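Local coordinates for glycerol uptake operon antiterminator-related protein (Thermotoga maritima, PDB 1VKF) that is of uncertain function but probably acts as a glycerol-3-phosphate-responsive transcription antiterminator built on a TIM barrel, at residues A[14-20]-A[172-177]; A[28-32]-A[180-184]; A[85-91]-A[104-110]. Residues are numbered along the deposited sequence.

Contact 1. Residues A[14-20]-A[172-177]; sequences FKGIIAA and SAISTS
Ile18, in the mt rotamer, brings CD1 to 3.7 Å from Ala173 CB, on the face of the sheet that also carries Ser175. Phe36 of the next strand touches both Ile18 and Ser175. On the other face, Ile17 CD1 lies 4.1 Å from Ile174 CB, and Ile17 CG2 lies 3.8 Å from Thr176 CG2. Trp182 packs against this outer face. The segments form parallel strands 16-20 and 173-176, crossing at -27° with axes 4.6 Å apart. This pairing of the first and last barrel strands closes the TIM barrel. Gly16 pairs with Ala173, Ile17 with Ile174, Ile18 with Ser175 and Ala19 with Thr176. Gly16 has positive phi (74/-143); the strand residues after it are extended. Five backbone hydrogen bonds run in order: Gly16 N to Ser172 O (3.1 Å), Ile174 N to Gly16 O (2.9 Å), Ile18 N to Ile174 O (2.8 Å), Thr176 N to Ile18 O (3.0 Å) and Ala20 N to Thr176 O (2.9 Å). At the C-terminal edge, Ala20 CB is 3.5 Å from Ser175 OG. Thr176 OG1 hydrogen-bonds to Ser178 N. The hydroxyls of Ser175 (chi1 t) and Ser177 (chi1 p) hydrogen-bond to a bound citrate, probably from the crystallisation liquor.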
ATOM      1  N   PHE A  14      -7.593   2.712   6.875  1.00 22.89           N
ATOM      2  CA  PHE A  14      -7.582   2.688   5.430  1.00 20.05           C
ATOM      3  C   PHE A  14      -9.023   2.973   5.007  1.00 19.65           C
ATOM      4  O   PHE A  14      -9.891   2.099   5.072  1.00 19.35           O
ATOM      5  CB  PHE A  14      -7.097   1.339   4.899  1.00 22.45           C
ATOM      6  CG  PHE A  14      -5.714   0.955   5.341  1.00 23.65           C
ATOM      7  CD1 PHE A  14      -4.619   1.699   4.963  1.00 22.80           C
ATOM      8  CD2 PHE A  14      -5.515  -0.164   6.140  1.00 22.45           C
ATOM      9  CE1 PHE A  14      -3.334   1.333   5.365  1.00 23.91           C
ATOM     10  CE2 PHE A  14      -4.242  -0.535   6.535  1.00 26.71           C
ATOM     11  CZ  PHE A  14      -3.151   0.219   6.146  1.00 24.64           C
ATOM     12  N   LYS A  15      -9.299   4.215   4.654  1.00 13.75           N
ATOM     13  CA  LYS A  15     -10.625   4.626   4.212  1.00 14.33           C
ATOM     14  C   LYS A  15     -10.466   5.830   3.297  1.00 14.88           C
ATOM     15  O   LYS A  15      -9.717   6.747   3.622  1.00 16.77           O
ATOM     16  CB  LYS A  15     -11.501   4.991   5.420  1.00 19.15           C
ATOM     17  CG  LYS A  15     -12.993   5.209   5.057  1.00 26.52           C
ATOM     18  CD  LYS A  15     -13.657   3.929   4.510  1.00 35.32           C
ATOM     19  CE  LYS A  15     -15.129   4.162   4.096  1.00 39.26           C
ATOM     20  NZ  LYS A  15     -15.745   2.953   3.469  1.00 39.41           N
ATOM     21  N   GLY A  16     -11.162   5.840   2.166  1.00 10.75           N
ATOM     22  CA  GLY A  16     -11.048   6.932   1.209  1.00 12.82           C
ATOM     23  C   GLY A  16      -9.773   6.948   0.422  1.00 10.46           C
ATOM     24  O   GLY A  16      -9.269   5.901   0.008  1.00 11.49           O
ATOM     25  N   ILE A  17      -9.254   8.144   0.155  1.00  8.45           N
ATOM     26  CA  ILE A  17      -8.092   8.272  -0.661  1.00  8.15           C
ATOM     27  C   ILE A  17      -6.822   8.239   0.220  1.00  9.61           C
ATOM     28  O   ILE A  17      -6.753   8.899   1.249  1.00 10.44           O
ATOM     29  CB  ILE A  17      -8.182   9.578  -1.434  1.00  8.38           C
ATOM     30  CG1 ILE A  17      -9.440   9.566  -2.317  1.00 10.21           C
ATOM     31  CG2 ILE A  17      -6.941   9.814  -2.233  1.00 10.66           C
ATOM     32  CD1 ILE A  17      -9.456   8.497  -3.342  1.00 15.16           C
ATOM     33  N   ILE A  18      -5.891   7.407  -0.193  1.00  7.33           N
ATOM     34  CA  ILE A  18      -4.524   7.281   0.353  1.00  6.38           C
ATOM     35  C   ILE A  18      -3.560   7.959  -0.619  1.00  7.13           C
ATOM     36  O   ILE A  18      -3.651   7.784  -1.848  1.00  8.98           O
ATOM     37  CB  ILE A  18      -4.150   5.776   0.520  1.00  9.40           C
ATOM     38  CG1 ILE A  18      -4.979   5.200   1.608  1.00 10.19           C
ATOM     39  CG2 ILE A  18      -2.647   5.604   0.780  1.00  7.41           C
ATOM     40  CD1 ILE A  18      -4.960   3.671   1.691  1.00  9.92           C
ATOM     41  N   ALA A  19      -2.642   8.750  -0.094  1.00  7.75           N
ATOM     42  CA  ALA A  19      -1.709   9.486  -0.933  1.00  6.23           C
ATOM     43  C   ALA A  19      -0.512   8.611  -1.256  1.00  8.83           C
ATOM     44  O   ALA A  19       0.268   8.303  -0.376  1.00 13.74           O
ATOM     45  CB  ALA A  19      -1.241  10.773  -0.250  1.00 10.11           C
ATOM     46  N   ALA A  20      -0.345   8.333  -2.537  1.00  9.54           N
ATOM     47  CA  ALA A  20       0.840   7.638  -3.066  1.00  9.08           C
ATOM     48  C   ALA A  20       1.880   8.690  -3.496  1.00 10.96           C
ATOM     49  O   ALA A  20       1.575   9.640  -4.274  1.00 11.52           O
ATOM     50  CB  ALA A  20       0.447   6.764  -4.246  1.00  9.31           C
ATOM     51  N   SER A 172     -12.338  -0.386   0.620  1.00 13.87           N
ATOM     52  CA  SER A 172     -12.158   0.574   1.699  1.00 14.43           C
ATOM     53  C   SER A 172     -11.503   1.845   1.236  1.00 12.64           C
ATOM     54  O   SER A 172     -11.900   2.924   1.661  1.00 12.00           O
ATOM     55  CB  SER A 172     -11.314  -0.020   2.809  1.00 18.17           C
ATOM     56  OG  SER A 172     -12.042  -1.050   3.427  1.00 20.03           O
ATOM     57  N   ALA A 173     -10.495   1.701   0.386  1.00  8.74           N
ATOM     58  CA  ALA A 173      -9.649   2.841   0.020  1.00  9.73           C
ATOM     59  C   ALA A 173      -9.037   2.708  -1.355  1.00 10.59           C
ATOM     60  O   ALA A 173      -9.023   1.653  -1.938  1.00 11.25           O
ATOM     61  CB  ALA A 173      -8.556   2.963   1.059  1.00  9.59           C
ATOM     62  N   ILE A 174      -8.508   3.807  -1.870  1.00  8.59           N
ATOM     63  CA  ILE A 174      -7.719   3.829  -3.086  1.00  9.15           C
ATOM     64  C   ILE A 174      -6.409   4.574  -2.853  1.00 10.40           C
ATOM     65  O   ILE A 174      -6.426   5.677  -2.338  1.00  9.20           O
ATOM     66  CB  ILE A 174      -8.466   4.627  -4.202  1.00  8.65           C
ATOM     67  CG1 ILE A 174      -9.781   3.953  -4.587  1.00 10.06           C
ATOM     68  CG2 ILE A 174      -7.566   4.818  -5.394  1.00 12.17           C
ATOM     69  CD1 ILE A 174     -10.686   4.824  -5.456  1.00  9.90           C
ATOM     70  N   SER A 175      -5.302   3.972  -3.248  1.00  7.55           N
ATOM     71  CA  SER A 175      -4.016   4.580  -3.228  1.00  9.26           C
ATOM     72  C   SER A 175      -3.772   5.222  -4.579  1.00  8.64           C
ATOM     73  O   SER A 175      -3.837   4.575  -5.614  1.00 11.42           O
ATOM     74  CB  SER A 175      -2.900   3.574  -2.914  1.00 10.45           C
ATOM     75  OG  SER A 175      -1.620   4.214  -3.123  1.00 14.74           O
ATOM     76  N   THR A 176      -3.456   6.517  -4.585  1.00  8.59           N
ATOM     77  CA  THR A 176      -3.200   7.259  -5.837  1.00  7.48           C
ATOM     78  C   THR A 176      -2.300   8.449  -5.612  1.00  8.14           C
ATOM     79  O   THR A 176      -2.294   9.034  -4.512  1.00  9.74           O
ATOM     80  CB  THR A 176      -4.561   7.781  -6.415  1.00 10.89           C
ATOM     81  OG1 THR A 176      -4.355   8.610  -7.580  1.00 10.29           O
ATOM     82  CG2 THR A 176      -5.301   8.636  -5.394  1.00 11.73           C
ATOM     83  N   SER A 177      -1.538   8.810  -6.639  1.00  8.68           N
ATOM     84  CA  SER A 177      -0.662  10.021  -6.591  1.00 12.20           C
ATOM     85  C   SER A 177      -1.367  11.257  -7.179  1.00 11.93           C
ATOM     86  O   SER A 177      -0.781  12.362  -7.250  1.00 12.75           O
ATOM     87  CB  SER A 177       0.690   9.795  -7.283  1.00 14.53           C
ATOM     88  OG  SER A 177       0.542   9.672  -8.694  1.00 14.34           O
TER

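Contact 2. Residues A[28-32]-A[180-184]; sequences GEIEP and ILWKM
Segment 28-32 is irregular. Ile30 is extended, Glu31 is helical (-68/-45) and Pro32 is extended again. Segment 180-184 starts in a weakly bonded helix and continues with backbone hydrogen bonds Lys183 N to Ile180 O and Met184 N to Leu181 O, both 3.1 Å. The closest CA atoms are those of Glu31 and Trp182, at 6.0 Å. Trp182 (chi1 m, chi2 0°) is central. Pro32 CG sits over one face, 4.1 Å from the centroid of its five-membered ring, a CH-pi contact. Trp182 CZ3 lies 3.9 Å from Ile30 CG1 and, at the ring edge, 3.4 Å from Glu29 O. Trp182 NE1 hydrogen-bonds outside the segments, to Thr176 O. On the exposed side, Glu31 OE2 and Lys183 NZ form a 2.8 Å salt bridge. Water 1 also joins them, 2.6 Å from Glu31 OE1 and 3.0 Å from Lys183 NZ. Loop and helix together pack on Ala19 of the first strand. Here a loop takes the place where a TIM barrel usually has the helix after its first strand.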
ATOM      1  N   GLY A  28       4.397  19.440  -2.163  1.00 18.05           N
ATOM      2  CA  GLY A  28       3.189  20.228  -1.983  1.00 17.89           C
ATOM      3  C   GLY A  28       2.334  19.710  -0.831  1.00 16.96           C
ATOM      4  O   GLY A  28       2.822  18.922  -0.023  1.00 18.64           O
ATOM      5  N   GLU A  29       1.078  20.144  -0.752  1.00 10.78           N
ATOM      6  CA  GLU A  29       0.166  19.721   0.300  1.00 12.37           C
ATOM      7  C   GLU A  29      -0.257  18.290   0.062  1.00 12.96           C
ATOM      8  O   GLU A  29      -0.548  17.891  -1.063  1.00 13.95           O
ATOM      9  CB  GLU A  29      -1.087  20.614   0.335  1.00 12.45           C
ATOM     10  CG  GLU A  29      -2.143  20.200   1.346  1.00 15.96           C
ATOM     11  CD  GLU A  29      -1.651  20.346   2.793  1.00 25.02           C
ATOM     12  OE1 GLU A  29      -0.693  21.111   2.993  1.00 21.47           O
ATOM     13  OE2 GLU A  29      -2.226  19.734   3.728  1.00 24.23           O
ATOM     14  N   ILE A  30      -0.324  17.518   1.141  1.00  8.39           N
ATOM     15  CA  ILE A  30      -0.828  16.157   1.102  1.00  9.59           C
ATOM     16  C   ILE A  30      -2.053  16.101   1.996  1.00  8.96           C
ATOM     17  O   ILE A  30      -1.939  16.101   3.248  1.00 11.09           O
ATOM     18  CB  ILE A  30       0.259  15.125   1.571  1.00 10.44           C
ATOM     19  CG1 ILE A  30       1.523  15.216   0.712  1.00 12.02           C
ATOM     20  CG2 ILE A  30      -0.342  13.712   1.563  1.00 12.66           C
ATOM     21  CD1 ILE A  30       2.752  14.456   1.281  1.00 15.48           C
ATOM     22  N   GLU A  31      -3.244  16.126   1.395  1.00  7.61           N
ATOM     23  CA  GLU A  31      -4.460  16.099   2.185  1.00  9.83           C
ATOM     24  C   GLU A  31      -4.717  14.763   2.926  1.00 10.21           C
ATOM     25  O   GLU A  31      -5.105  14.814   4.092  1.00  9.11           O
ATOM     26  CB  GLU A  31      -5.668  16.529   1.351  1.00 12.84           C
ATOM     27  CG  GLU A  31      -5.599  17.992   0.910  1.00 14.52           C
ATOM     28  CD  GLU A  31      -4.961  18.204  -0.453  1.00 16.94           C
ATOM     29  OE1 GLU A  31      -4.387  17.261  -1.037  1.00 11.69           O
ATOM     30  OE2 GLU A  31      -5.026  19.360  -0.936  1.00 16.94           O
ATOM     31  N   PRO A  32      -4.551  13.602   2.266  1.00  9.38           N
ATOM     32  CA  PRO A  32      -4.799  12.316   2.933  1.00  7.71           C
ATOM     33  C   PRO A  32      -4.001  12.087   4.220  1.00  7.01           C
ATOM     34  O   PRO A  32      -2.835  12.494   4.293  1.00  9.49           O
ATOM     35  CB  PRO A  32      -4.433  11.296   1.835  1.00  8.14           C
ATOM     36  CG  PRO A  32      -4.732  11.989   0.542  1.00  9.54           C
ATOM     37  CD  PRO A  32      -4.213  13.388   0.843  1.00  8.76           C
ATOM     38  N   ILE A 180      -5.673  15.730  -7.646  1.00 10.59           N
ATOM     39  CA  ILE A 180      -7.085  16.007  -7.807  1.00 12.77           C
ATOM     40  C   ILE A 180      -7.907  15.036  -6.970  1.00 10.09           C
ATOM     41  O   ILE A 180      -8.813  15.444  -6.266  1.00 10.54           O
ATOM     42  CB  ILE A 180      -7.476  15.866  -9.296  1.00 15.39           C
ATOM     43  CG1 ILE A 180      -6.890  17.045 -10.076  1.00 23.10           C
ATOM     44  CG2 ILE A 180      -8.985  15.777  -9.444  1.00 18.13           C
ATOM     45  CD1 ILE A 180      -6.700  16.758 -11.588  1.00 29.21           C
ATOM     46  N   LEU A 181      -7.572  13.749  -7.024  1.00 10.04           N
ATOM     47  CA  LEU A 181      -8.293  12.769  -6.216  1.00 10.45           C
ATOM     48  C   LEU A 181      -8.088  12.981  -4.721  1.00  9.41           C
ATOM     49  O   LEU A 181      -9.012  12.733  -3.908  1.00 10.28           O
ATOM     50  CB  LEU A 181      -7.939  11.318  -6.591  1.00  9.10           C
ATOM     51  CG  LEU A 181      -8.289  10.913  -8.029  1.00 13.90           C
ATOM     52  CD1 LEU A 181      -7.908   9.463  -8.288  1.00 12.72           C
ATOM     53  CD2 LEU A 181      -9.779  11.168  -8.296  1.00 18.41           C
ATOM     54  N   TRP A 182      -6.941  13.500  -4.334  1.00  9.14           N
ATOM     55  CA  TRP A 182      -6.675  13.787  -2.905  1.00  9.01           C
ATOM     56  C   TRP A 182      -7.695  14.772  -2.319  1.00 11.69           C
ATOM     57  O   TRP A 182      -7.976  14.743  -1.117  1.00 16.93           O
ATOM     58  CB  TRP A 182      -5.289  14.340  -2.691  1.00  8.13           C
ATOM     59  CG  TRP A 182      -4.149  13.406  -2.995  1.00  9.30           C
ATOM     60  CD1 TRP A 182      -4.212  12.120  -3.447  1.00  9.17           C
ATOM     61  CD2 TRP A 182      -2.754  13.724  -2.884  1.00  6.47           C
ATOM     62  NE1 TRP A 182      -2.946  11.620  -3.627  1.00 11.85           N
ATOM     63  CE2 TRP A 182      -2.027  12.580  -3.299  1.00  8.98           C
ATOM     64  CE3 TRP A 182      -2.042  14.866  -2.477  1.00  7.76           C
ATOM     65  CZ2 TRP A 182      -0.640  12.538  -3.283  1.00 10.53           C
ATOM     66  CZ3 TRP A 182      -0.662  14.827  -2.481  1.00 13.14           C
ATOM     67  CH2 TRP A 182       0.024  13.677  -2.891  1.00 13.58           C
ATOM     68  N   LYS A 183      -8.258  15.606  -3.185  1.00 12.62           N
ATOM     69  CA  LYS A 183      -9.157  16.679  -2.766  1.00 12.49           C
ATOM     70  C   LYS A 183     -10.614  16.287  -2.816  1.00 18.66           C
ATOM     71  O   LYS A 183     -11.450  17.050  -2.373  1.00 19.83           O
ATOM     72  CB  LYS A 183      -8.931  17.898  -3.672  1.00 13.53           C
ATOM     73  CG  LYS A 183      -7.616  18.598  -3.460  1.00 18.89           C
ATOM     74  CD  LYS A 183      -7.483  19.787  -4.403  1.00 26.68           C
ATOM     75  CE  LYS A 183      -6.037  20.195  -4.631  1.00 31.83           C
ATOM     76  NZ  LYS A 183      -5.318  20.599  -3.390  1.00 33.49           N
HETATM   77  N   MSE A 184     -10.947  15.123  -3.374  1.00 21.01           N
HETATM   78  CA  MSE A 184     -12.353  14.898  -3.770  1.00 23.16           C
HETATM   79  C   MSE A 184     -13.264  14.804  -2.544  1.00 23.83           C
HETATM   80  O   MSE A 184     -12.799  14.403  -1.472  1.00 21.84           O
HETATM   81  CB  MSE A 184     -12.464  13.652  -4.654  1.00 25.37           C
HETATM   82  CG  MSE A 184     -12.227  12.388  -3.935  1.00 22.82           C
HETATM   83 SE   MSE A 184     -12.282  10.855  -5.281  1.00 34.40          SE
HETATM   84  CE  MSE A 184     -14.085  10.915  -5.587  1.00 22.08           C
TER
HETATM   85  O   HOH W   1      -4.160  17.819  -3.563  1.00 31.41           O

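Contact 3. Residues A[85-91]-A[104-110]; sequences DGIITIK and PAVLRFF
Gly86 is almost fully stretched (-171/-180) and runs so close to Pro104 that a CB would come within 2.8 Å of Pro104 O. Its CA is 3.2 Å from Pro104 O. From here strands 86-89 and 105-110 run parallel, at 10° with axes 4.7 Å apart. Ile87 pairs with Ala105, Ile88 with Val106 and Thr89 with Leu107. The hydrogen bonds are Ile87 N to Pro104 O (3.0 Å), Val106 N to Ile87 O (2.8 Å), Thr89 N to Val106 O (3.1 Å) and Arg108 N to Thr89 O (2.9 Å). Helix 92-100 links the strands in a beta-alpha-beta crossover, the repeating unit of the TIM barrel. It packs on the face with Ile87, Ala105 and Leu107, where Ile87 CD1 (chi1 p) is 3.8 Å from Ala105 CB. On the other face Ile88 CG1 is 4.1 Å from Val106 CB, and Ile88 CG2 is 3.7 Å from Arg108 CG. Arg108 NE makes a salt bridge with Glu133. Thr89 OG1 accepts from Lys91 N at 3.1 Å, an ST turn, and also hydrogen-bonds to Asp64. At the C-terminal end Ile90 CD1 lies over the Phe110 ring, 3.8 Å from its centroid, a CH-pi contact.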
ATOM      1  N   ASP A  85       5.513   3.347   9.590  1.00  6.46           N
ATOM      2  CA  ASP A  85       4.456   2.741  10.338  1.00  7.99           C
ATOM      3  C   ASP A  85       4.150   1.334   9.905  1.00  9.74           C
ATOM      4  O   ASP A  85       3.577   0.535  10.668  1.00  9.50           O
ATOM      5  CB  ASP A  85       3.204   3.605  10.297  1.00  9.32           C
ATOM      6  CG  ASP A  85       3.432   4.942  10.939  1.00 16.71           C
ATOM      7  OD1 ASP A  85       3.853   4.991  12.132  1.00 17.71           O
ATOM      8  OD2 ASP A  85       3.356   5.997  10.284  1.00 14.70           O
ATOM      9  N   GLY A  86       4.478   1.035   8.678  1.00  9.97           N
ATOM     10  CA  GLY A  86       4.287  -0.294   8.125  1.00 12.15           C
ATOM     11  C   GLY A  86       4.934  -0.456   6.762  1.00  8.87           C
ATOM     12  O   GLY A  86       5.564   0.461   6.200  1.00  8.66           O
ATOM     13  N   ILE A  87       4.784  -1.659   6.210  1.00  7.93           N
ATOM     14  CA  ILE A  87       5.344  -1.963   4.947  1.00  6.87           C
ATOM     15  C   ILE A  87       4.286  -2.432   3.957  1.00  6.85           C
ATOM     16  O   ILE A  87       3.272  -2.967   4.323  1.00  6.83           O
ATOM     17  CB  ILE A  87       6.492  -2.986   5.030  1.00  8.53           C
ATOM     18  CG1 ILE A  87       6.017  -4.331   5.524  1.00 11.12           C
ATOM     19  CG2 ILE A  87       7.649  -2.472   5.948  1.00 10.02           C
ATOM     20  CD1 ILE A  87       5.749  -5.294   4.464  1.00 13.44           C
ATOM     21  N   ILE A  88       4.612  -2.274   2.688  1.00  6.82           N
ATOM     22  CA  ILE A  88       3.884  -2.821   1.548  1.00  8.52           C
ATOM     23  C   ILE A  88       4.868  -3.689   0.772  1.00  9.98           C
ATOM     24  O   ILE A  88       6.037  -3.360   0.664  1.00  7.71           O
ATOM     25  CB  ILE A  88       3.465  -1.687   0.608  1.00 10.25           C
ATOM     26  CG1 ILE A  88       2.459  -0.748   1.287  1.00 13.06           C
ATOM     27  CG2 ILE A  88       2.829  -2.227  -0.671  1.00 15.31           C
ATOM     28  CD1 ILE A  88       2.491   0.623   0.721  1.00 16.06           C
ATOM     29  N   THR A  89       4.410  -4.822   0.282  1.00 10.12           N
ATOM     30  CA  THR A  89       5.285  -5.713  -0.459  1.00  8.51           C
ATOM     31  C   THR A  89       4.435  -6.684  -1.294  1.00  9.44           C
ATOM     32  O   THR A  89       3.295  -6.934  -0.948  1.00  9.56           O
ATOM     33  CB  THR A  89       6.178  -6.537   0.544  1.00  5.68           C
ATOM     34  OG1 THR A  89       7.101  -7.355  -0.169  1.00  8.15           O
ATOM     35  CG2 THR A  89       5.372  -7.512   1.386  1.00  8.58           C
ATOM     36  N   ILE A  90       5.029  -7.200  -2.352  1.00  9.62           N
ATOM     37  CA  ILE A  90       4.433  -8.298  -3.162  1.00 10.47           C
ATOM     38  C   ILE A  90       4.951  -9.673  -2.714  1.00 12.05           C
ATOM     39  O   ILE A  90       4.478 -10.700  -3.195  1.00 12.27           O
ATOM     40  CB  ILE A  90       4.709  -8.045  -4.675  1.00 10.80           C
ATOM     41  CG1 ILE A  90       3.856  -8.952  -5.608  1.00 19.31           C
ATOM     42  CG2 ILE A  90       6.163  -8.278  -5.060  1.00 12.46           C
ATOM     43  CD1 ILE A  90       2.473  -8.597  -5.687  1.00 23.49           C
ATOM     44  N   LYS A  91       5.963  -9.694  -1.834  1.00 10.54           N
ATOM     45  CA  LYS A  91       6.628 -10.946  -1.419  1.00 11.27           C
ATOM     46  C   LYS A  91       6.005 -11.522  -0.176  1.00 11.84           C
ATOM     47  O   LYS A  91       6.179 -10.935   0.893  1.00 10.56           O
ATOM     48  CB  LYS A  91       8.114 -10.718  -1.138  1.00 11.26           C
ATOM     49  CG  LYS A  91       8.914 -10.085  -2.286  1.00 16.23           C
ATOM     50  CD  LYS A  91       9.073 -11.001  -3.494  1.00 31.67           C
ATOM     51  CE  LYS A  91       9.760 -10.280  -4.654  1.00 41.85           C
ATOM     52  NZ  LYS A  91       9.869 -11.096  -5.921  1.00 47.59           N
ATOM     53  N   PRO A 104       2.818  -3.751  11.029  1.00 13.06           N
ATOM     54  CA  PRO A 104       1.740  -3.637  10.025  1.00 12.82           C
ATOM     55  C   PRO A 104       2.256  -3.818   8.595  1.00 10.05           C
ATOM     56  O   PRO A 104       3.339  -3.312   8.200  1.00 11.18           O
ATOM     57  CB  PRO A 104       1.233  -2.216  10.235  1.00 13.37           C
ATOM     58  CG  PRO A 104       1.541  -1.936  11.696  1.00 12.07           C
ATOM     59  CD  PRO A 104       2.783  -2.641  11.999  1.00 12.36           C
ATOM     60  N   ALA A 105       1.485  -4.568   7.815  1.00  9.63           N
ATOM     61  CA  ALA A 105       1.906  -4.918   6.477  1.00  9.78           C
ATOM     62  C   ALA A 105       0.711  -5.004   5.530  1.00  9.04           C
ATOM     63  O   ALA A 105      -0.382  -5.442   5.952  1.00 14.16           O
ATOM     64  CB  ALA A 105       2.672  -6.225   6.479  1.00  8.00           C
ATOM     65  N   VAL A 106       0.946  -4.561   4.292  1.00  6.93           N
ATOM     66  CA  VAL A 106      -0.008  -4.682   3.234  1.00  9.13           C
ATOM     67  C   VAL A 106       0.595  -5.562   2.144  1.00 11.58           C
ATOM     68  O   VAL A 106       1.697  -5.291   1.685  1.00 11.15           O
ATOM     69  CB  VAL A 106      -0.373  -3.309   2.646  1.00 10.87           C
ATOM     70  CG1 VAL A 106      -1.368  -3.459   1.550  1.00 11.09           C
ATOM     71  CG2 VAL A 106      -0.950  -2.425   3.756  1.00 14.34           C
ATOM     72  N   LEU A 107      -0.154  -6.573   1.697  1.00 10.31           N
ATOM     73  CA  LEU A 107       0.286  -7.457   0.630  1.00  9.02           C
ATOM     74  C   LEU A 107      -0.346  -7.008  -0.667  1.00 12.30           C
ATOM     75  O   LEU A 107      -1.571  -6.890  -0.751  1.00 10.12           O
ATOM     76  CB  LEU A 107      -0.085  -8.911   0.889  1.00 10.25           C
ATOM     77  CG  LEU A 107       0.431  -9.902  -0.188  1.00 13.89           C
ATOM     78  CD1 LEU A 107       1.915 -10.076  -0.156  1.00 16.06           C
ATOM     79  CD2 LEU A 107      -0.252 -11.259   0.008  1.00 21.94           C
ATOM     80  N   ARG A 108       0.495  -6.740  -1.657  1.00 10.27           N
ATOM     81  CA  ARG A 108       0.028  -6.429  -3.014  1.00 16.09           C
ATOM     82  C   ARG A 108      -0.470  -7.689  -3.721  1.00 15.22           C
ATOM     83  O   ARG A 108       0.016  -8.799  -3.466  1.00 15.29           O
ATOM     84  CB  ARG A 108       1.122  -5.801  -3.841  1.00 15.87           C
ATOM     85  CG  ARG A 108       1.625  -4.448  -3.375  1.00 21.74           C
ATOM     86  CD  ARG A 108       2.617  -3.805  -4.369  1.00 31.61           C
ATOM     87  NE  ARG A 108       2.138  -2.490  -4.739  1.00 37.59           N
ATOM     88  CZ  ARG A 108       2.156  -1.947  -5.953  1.00 31.94           C
ATOM     89  NH1 ARG A 108       2.689  -2.580  -6.974  1.00 32.33           N
ATOM     90  NH2 ARG A 108       1.647  -0.719  -6.124  1.00 43.70           N
ATOM     91  N   PHE A 109      -1.449  -7.494  -4.615  1.00 12.64           N
ATOM     92  CA  PHE A 109      -2.187  -8.558  -5.274  1.00 12.30           C
ATOM     93  C   PHE A 109      -2.423  -8.054  -6.717  1.00 11.39           C
ATOM     94  O   PHE A 109      -3.131  -7.069  -6.938  1.00 11.60           O
ATOM     95  CB  PHE A 109      -3.480  -8.753  -4.481  1.00 11.27           C
ATOM     96  CG  PHE A 109      -4.408  -9.836  -4.977  1.00 13.28           C
ATOM     97  CD1 PHE A 109      -4.400 -10.297  -6.274  1.00 27.55           C
ATOM     98  CD2 PHE A 109      -5.284 -10.417  -4.087  1.00 22.34           C
ATOM     99  CE1 PHE A 109      -5.256 -11.303  -6.669  1.00 31.49           C
ATOM    100  CE2 PHE A 109      -6.147 -11.443  -4.477  1.00 31.68           C
ATOM    101  CZ  PHE A 109      -6.134 -11.868  -5.766  1.00 26.39           C
ATOM    102  N   PHE A 110      -1.789  -8.711  -7.711  1.00  8.79           N
ATOM    103  CA  PHE A 110      -1.927  -8.320  -9.092  1.00  9.10           C
ATOM    104  C   PHE A 110      -3.095  -9.171  -9.684  1.00 11.91           C
ATOM    105  O   PHE A 110      -2.923 -10.372  -9.982  1.00  9.80           O
ATOM    106  CB  PHE A 110      -0.637  -8.636  -9.864  1.00  8.04           C
ATOM    107  CG  PHE A 110       0.577  -7.834  -9.448  1.00 14.70           C
ATOM    108  CD1 PHE A 110       0.477  -6.627  -8.763  1.00 20.00           C
ATOM    109  CD2 PHE A 110       1.852  -8.285  -9.817  1.00 20.11           C
ATOM    110  CE1 PHE A 110       1.630  -5.907  -8.420  1.00 18.93           C
ATOM    111  CE2 PHE A 110       2.990  -7.554  -9.465  1.00 21.74           C
ATOM    112  CZ  PHE A 110       2.869  -6.387  -8.767  1.00 22.83           C
TER

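Contacts 1 and 3 belong to the same barrel sheet, with centres 14 Å apart. Phe14 CZ reaches Val106 CG2 at 4.2 Å. Contact 3 is nested in the long chain loop that contact 1 closes. Contact 2 lies outside the barrel wall, 10 Å from contact 1 between centres. There Trp182 NE1 is 2.8 Å from Thr176 O, a probable hydrogen bond, and Ala19 CB is 3.6 Å from Trp182 CZ2. Contacts 2 and 3 do not touch; their centres are 23 Å apart. Bound citrate meets Ser175 and Ser177 of contact 1 and lies about 3 Å from the Arg108 side chain of contact 3. It may mark a pocket at the C-terminal strand ends, where TIM-barrel active sites lie.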